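PDB 5U47: penicillin binding protein 2X from Streptococcus thermophilus, which probably cross-links adjacent glycan strands of peptidoglycan as a septal transpeptidase, and is the kind of enzyme that beta-lactams inactivate by acylating an active-site serine. Local coordinates for residues Y378-T384 and V417-A422; E391-V396 and I412-Q418. The protein carries 1 engineered substitution. Residue numbers count along the deposited sequence, not the author numbering.

Interaction 1: Y378-T384 and V417-A422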
loop_
_atom_site.group_PDB
_atom_site.type_symbol
_atom_site.label_atom_id
_atom_site.label_comp_id
_atom_site.label_asym_id
_atom_site.label_seq_id
_atom_site.Cartn_x
_atom_site.Cartn_y
_atom_site.Cartn_z
ATOM N N TYR A 378 1.752 3.434 20.065
ATOM C CA TYR A 378 1.933 3.856 18.676
ATOM C C TYR A 378 2.116 2.634 17.732
ATOM O O TYR A 378 2.225 2.796 16.513
ATOM C CB TYR A 378 3.092 4.844 18.542
ATOM C CG TYR A 378 2.712 6.306 18.727
ATOM C CD1 TYR A 378 1.946 6.961 17.761
ATOM C CD2 TYR A 378 3.173 7.055 19.821
ATOM C CE1 TYR A 378 1.619 8.299 17.885
ATOM C CE2 TYR A 378 2.847 8.400 19.962
ATOM C CZ TYR A 378 2.076 9.025 18.986
ATOM O OH TYR A 378 1.730 10.365 19.097
ATOM N N LYS A 379 2.189 1.444 18.330
ATOM C CA LYS A 379 2.248 0.147 17.638
ATOM C C LYS A 379 3.513 -0.198 16.868
ATOM O O LYS A 379 3.490 -1.080 15.972
ATOM C CB LYS A 379 1.010 -0.070 16.746
ATOM C CG LYS A 379 -0.296 -0.120 17.516
ATOM C CD LYS A 379 -1.461 -0.409 16.581
ATOM C CE LYS A 379 -2.777 -0.478 17.335
ATOM N NZ LYS A 379 -2.873 -1.687 18.198
ATOM N N PHE A 380 4.608 0.479 17.186
ATOM C CA PHE A 380 5.881 0.122 16.575
ATOM C C PHE A 380 6.229 -1.307 16.941
ATOM O O PHE A 380 5.892 -1.783 18.040
ATOM C CB PHE A 380 6.967 1.114 16.942
ATOM C CG PHE A 380 6.744 2.456 16.314
ATOM C CD1 PHE A 380 6.926 2.612 14.958
ATOM C CD2 PHE A 380 6.299 3.539 17.065
ATOM C CE1 PHE A 380 6.709 3.832 14.343
ATOM C CE2 PHE A 380 6.075 4.771 16.457
ATOM C CZ PHE A 380 6.283 4.916 15.094
ATOM N N GLY A 381 6.830 -2.015 15.984
ATOM C CA GLY A 381 7.144 -3.438 16.145
ATOM C C GLY A 381 5.976 -4.363 15.763
ATOM O O GLY A 381 6.120 -5.586 15.778
ATOM N N ILE A 382 4.820 -3.778 15.423
ATOM C CA ILE A 382 3.648 -4.547 15.029
ATOM C C ILE A 382 3.272 -4.149 13.606
ATOM O O ILE A 382 3.073 -2.964 13.334
ATOM C CB ILE A 382 2.447 -4.291 15.964
ATOM C CG1 ILE A 382 2.846 -4.554 17.430
ATOM C CG2 ILE A 382 1.274 -5.187 15.590
ATOM C CD1 ILE A 382 1.736 -4.308 18.437
ATOM N N PRO A 383 3.157 -5.134 12.697
ATOM C CA PRO A 383 2.782 -4.760 11.326
ATOM C C PRO A 383 1.384 -4.156 11.297
ATOM O O PRO A 383 0.568 -4.439 12.195
ATOM C CB PRO A 383 2.819 -6.097 10.570
ATOM C CG PRO A 383 2.650 -7.136 11.609
ATOM C CD PRO A 383 3.289 -6.594 12.854
ATOM N N THR A 384 1.121 -3.319 10.303
ATOM C CA THR A 384 -0.198 -2.702 10.162
ATOM C C THR A 384 -1.259 -3.726 9.710
ATOM O O THR A 384 -2.435 -3.614 10.069
ATOM C CB THR A 384 -0.174 -1.517 9.171
ATOM O OG1 THR A 384 0.017 -1.977 7.816
ATOM C CG2 THR A 384 0.926 -0.514 9.543
ATOM N N VAL A 417 4.946 2.526 6.304
ATOM C CA VAL A 417 3.529 2.471 6.661
ATOM C C VAL A 417 3.314 2.540 8.195
ATOM O O VAL A 417 2.305 3.070 8.636
ATOM C CB VAL A 417 2.805 1.318 5.955
ATOM C CG1 VAL A 417 3.268 -0.034 6.505
ATOM C CG2 VAL A 417 1.292 1.497 6.039
ATOM N N GLN A 418 4.262 2.039 8.998
ATOM C CA GLN A 418 4.180 2.206 10.471
ATOM C C GLN A 418 4.305 3.691 10.854
ATOM O O GLN A 418 3.587 4.192 11.735
ATOM C CB GLN A 418 5.235 1.376 11.185
ATOM C CG GLN A 418 4.931 -0.108 11.183
ATOM C CD GLN A 418 6.027 -0.925 11.812
ATOM O OE1 GLN A 418 7.214 -0.636 11.622
ATOM N NE2 GLN A 418 5.642 -1.978 12.537
ATOM N N MET A 419 5.196 4.407 10.164
ATOM C CA MET A 419 5.324 5.830 10.413
ATOM C C MET A 419 4.041 6.561 10.032
ATOM O O MET A 419 3.576 7.420 10.768
ATOM C CB MET A 419 6.527 6.428 9.669
ATOM C CG MET A 419 7.878 5.906 10.164
ATOM S SD MET A 419 8.184 6.203 11.924
ATOM C CE MET A 419 8.223 7.988 12.005
ATOM N N LEU A 420 3.466 6.223 8.879
ATOM C CA LEU A 420 2.225 6.868 8.438
ATOM C C LEU A 420 1.109 6.659 9.455
ATOM O O LEU A 420 0.376 7.590 9.770
ATOM C CB LEU A 420 1.790 6.355 7.054
ATOM C CG LEU A 420 2.763 6.656 5.885
ATOM C CD1 LEU A 420 2.250 6.008 4.602
ATOM C CD2 LEU A 420 2.935 8.158 5.671
ATOM N N ARG A 421 0.994 5.429 9.935
ATOM C CA ARG A 421 -0.016 5.073 10.922
ATOM C C ARG A 421 0.153 5.939 12.193
ATOM O O ARG A 421 -0.818 6.493 12.706
ATOM C CB ARG A 421 0.107 3.596 11.268
ATOM C CG ARG A 421 -0.839 3.114 12.344
ATOM C CD ARG A 421 -0.695 1.617 12.603
ATOM N NE ARG A 421 0.658 1.298 13.018
ATOM C CZ ARG A 421 1.147 0.072 13.247
ATOM N NH1 ARG A 421 2.415 -0.056 13.591
ATOM N NH2 ARG A 421 0.407 -1.012 13.133
ATOM N N ALA A 422 1.385 6.078 12.659
ATOM C CA ALA A 422 1.682 6.871 13.859
ATOM C C ALA A 422 1.352 8.335 13.621
ATOM O O ALA A 422 0.763 8.993 14.497
ATOM C CB ALA A 422 3.145 6.709 14.255
HETATM O O HOH W 1 2.914 2.640 13.888
HETATM O O HOH W 2 8.450 -0.712 14.104
#

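Interaction 2: E391-V396 and I412-Q418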
loop_
_atom_site.group_PDB
_atom_site.type_symbol
_atom_site.label_atom_id
_atom_site.label_comp_id
_atom_site.label_asym_id
_atom_site.label_seq_id
_atom_site.Cartn_x
_atom_site.Cartn_y
_atom_site.Cartn_z
ATOM N N GLU A 391 4.469 -7.785 4.202
ATOM C CA GLU A 391 4.762 -6.609 5.015
ATOM C C GLU A 391 5.752 -6.985 6.126
ATOM O O GLU A 391 5.632 -8.050 6.712
ATOM C CB GLU A 391 3.475 -6.070 5.642
ATOM C CG GLU A 391 3.668 -4.811 6.467
ATOM C CD GLU A 391 2.417 -4.358 7.199
ATOM O OE1 GLU A 391 1.442 -5.166 7.317
ATOM O OE2 GLU A 391 2.432 -3.199 7.692
ATOM N N SER A 392 6.706 -6.097 6.418
ATOM C CA SER A 392 7.679 -6.316 7.501
ATOM C C SER A 392 7.098 -5.772 8.803
ATOM O O SER A 392 6.179 -4.925 8.778
ATOM C CB SER A 392 9.002 -5.629 7.181
ATOM O OG SER A 392 9.559 -6.165 6.005
ATOM N N SER A 393 7.636 -6.237 9.929
ATOM C CA SER A 393 7.145 -5.831 11.252
ATOM C C SER A 393 7.962 -4.774 11.977
ATOM O O SER A 393 7.499 -4.215 12.967
ATOM C CB SER A 393 7.021 -7.066 12.139
ATOM O OG SER A 393 6.074 -7.943 11.583
ATOM N N GLY A 394 9.163 -4.478 11.489
ATOM C CA GLY A 394 10.031 -3.562 12.177
ATOM C C GLY A 394 10.683 -4.310 13.341
ATOM O O GLY A 394 10.449 -5.514 13.548
ATOM N N ILE A 395 11.520 -3.608 14.083
ATOM C CA ILE A 395 12.262 -4.210 15.222
ATOM C C ILE A 395 12.330 -3.197 16.342
ATOM O O ILE A 395 12.846 -2.099 16.148
ATOM C CB ILE A 395 13.703 -4.612 14.826
ATOM C CG1 ILE A 395 13.697 -5.552 13.613
ATOM C CG2 ILE A 395 14.434 -5.284 16.002
ATOM C CD1 ILE A 395 15.081 -5.856 13.049
ATOM N N VAL A 396 11.809 -3.559 17.513
ATOM C CA VAL A 396 11.849 -2.684 18.678
ATOM C C VAL A 396 12.664 -3.383 19.763
ATOM O O VAL A 396 12.409 -4.523 20.092
ATOM C CB VAL A 396 10.449 -2.341 19.177
ATOM C CG1 VAL A 396 10.529 -1.461 20.419
ATOM C CG2 VAL A 396 9.661 -1.657 18.067
ATOM N N ILE A 412 15.924 1.627 16.568
ATOM C CA ILE A 412 14.566 1.151 16.358
ATOM C C ILE A 412 14.337 1.088 14.840
ATOM O O ILE A 412 14.764 1.977 14.116
ATOM C CB ILE A 412 13.513 2.046 17.064
ATOM C CG1 ILE A 412 12.105 1.466 16.887
ATOM C CG2 ILE A 412 13.539 3.482 16.545
ATOM C CD1 ILE A 412 11.059 2.125 17.758
ATOM N N SER A 413 13.707 0.019 14.366
ATOM C CA SER A 413 13.447 -0.158 12.945
ATOM C C SER A 413 11.970 -0.123 12.674
ATOM O O SER A 413 11.192 -0.777 13.376
ATOM C CB SER A 413 14.001 -1.481 12.458
ATOM O OG SER A 413 15.398 -1.476 12.596
ATOM N N VAL A 414 11.600 0.624 11.642
ATOM C CA VAL A 414 10.195 0.780 11.234
ATOM C C VAL A 414 10.028 0.599 9.728
ATOM O O VAL A 414 11.018 0.535 8.991
ATOM C CB VAL A 414 9.689 2.209 11.551
ATOM C CG1 VAL A 414 9.899 2.552 13.015
ATOM C CG2 VAL A 414 10.356 3.266 10.659
ATOM N N THR A 415 8.773 0.513 9.284
ATOM C CA THR A 415 8.435 0.555 7.881
ATOM C C THR A 415 7.774 1.910 7.674
ATOM O O THR A 415 7.310 2.555 8.631
ATOM C CB THR A 415 7.415 -0.520 7.465
ATOM O OG1 THR A 415 6.218 -0.352 8.229
ATOM C CG2 THR A 415 7.967 -1.878 7.715
ATOM N N GLN A 416 7.719 2.347 6.421
ATOM C CA GLN A 416 7.097 3.623 6.090
ATOM C C GLN A 416 5.646 3.634 6.542
ATOM O O GLN A 416 5.160 4.635 7.101
ATOM C CB GLN A 416 7.161 3.898 4.572
ATOM C CG GLN A 416 6.416 5.198 4.223
ATOM C CD GLN A 416 6.356 5.562 2.764
ATOM O OE1 GLN A 416 5.685 6.538 2.414
ATOM N NE2 GLN A 416 7.008 4.784 1.897
ATOM N N VAL A 417 4.946 2.526 6.304
ATOM C CA VAL A 417 3.529 2.471 6.661
ATOM C C VAL A 417 3.314 2.540 8.195
ATOM O O VAL A 417 2.305 3.070 8.636
ATOM C CB VAL A 417 2.805 1.318 5.955
ATOM C CG1 VAL A 417 3.268 -0.034 6.505
ATOM C CG2 VAL A 417 1.292 1.497 6.039
ATOM N N GLN A 418 4.262 2.039 8.998
ATOM C CA GLN A 418 4.180 2.206 10.471
ATOM C C GLN A 418 4.305 3.691 10.854
ATOM O O GLN A 418 3.587 4.192 11.735
ATOM C CB GLN A 418 5.235 1.376 11.185
ATOM C CG GLN A 418 4.931 -0.108 11.183
ATOM C CD GLN A 418 6.027 -0.925 11.812
ATOM O OE1 GLN A 418 7.214 -0.636 11.622
ATOM N NE2 GLN A 418 5.642 -1.978 12.537
HETATM O O HOH W 3 4.777 -2.481 8.760
#

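Interaction 1: Y378-T384 and V417-A422
A loop without regular structure can be held firmly when a helix supplies donors to a carbonyl of its turn. Here the type II beta turn Lys379 to Ile382, which begins at the positive-phi residue of the Schellman motif ending helix 368-377, faces two residues one turn apart on helix 416-427. The Ile382 carbonyl O accepts from Gln418 NE2 at 2.9 Å and from Arg421 NH1 at 3.0 Å, with a weak bond from Arg421 NH2 at 3.3 Å. The second NE2 hydrogen serves Ser393 O. Water completes the pairing: one molecule accepts from Arg421 NE and donates to the carbonyls of Tyr378 and Gln418, while another accepts from Gly381 N and donates to Gln418 OE1, which also accepts from Thr415 N. The guanidinium lies between Lys379 CB on one face and Thr384 CG2 on the other. Tyr378 CD1 and Phe380 CZ each approach Ala422 CB to 3.7 Å, and Phe380 makes a Met-aromatic contact with Met419 SD. Tyr378 OH is hydrogen-bonded to Ser303 OG on helix 297-308, whose start carries an SxxK pattern consistent with the catalytic serine motif. The contact is helix-to-loop packing within the transpeptidase domain, a penicillin-binding fold of the beta-lactamase clan.

Interaction 2: E391-V396 and I412-Q418
A short, weakly bonded antiparallel pair, one strand of which leads into a helix N-terminus closed by a capping box, makes up this contact, a compact example of passage from strand to helix. Ile412 comes first, its CD1 packing at 4.0 Å against Val396 CG2. At Ser413 the backbone bonds reciprocally with Ile395: Ser413 N to Ile395 O and Ile395 N to Ser413 O, both 2.9 Å. Val414 points its CA-to-CB bond away from 391-396, while its CA lies 4.4 Å from CA of Gly394, where a side chain would clash with Ser413 O. Thr415 takes the N-cap position. Its OG1 accepts from Gln418 N at 3.2 Å, and its N donates to Gln418 OE1 at 3.0 Å; OG1 also gives its proton to a water that donates to Glu391 OE2 and Ser392 O. Glu391 OE2 is further bonded to Thr384. Val417, in the first helical turn, sets CG1 3.5 Å from Glu391 OE2. Gln418 ends the segment, its NE2 donating to Ser393 O at 2.9 Å.

From the N-terminal side, the chain leaves helix 368-377 through 378-384, the first half of interaction 1, and soon enters 391-396, the first half of interaction 2. After helix 400-405 it returns along 412-418, closing the inner loop, and from Val417 to Ala422 helix 416-427 closes the outer one. The contacts nest, and do not cross. They share Val417 and Gln418, and also meet directly: Thr384 OG1 lies 2.7 Å from Glu391 OE2, a probable hydrogen bond, and Phe380 CD1 lies 3.6 Å from Val414 CG1. The general principle is that the opening turns of one helix can gather successive segments of the chain, here joining a helix exit and a two-stranded sheet within the transpeptidase domain.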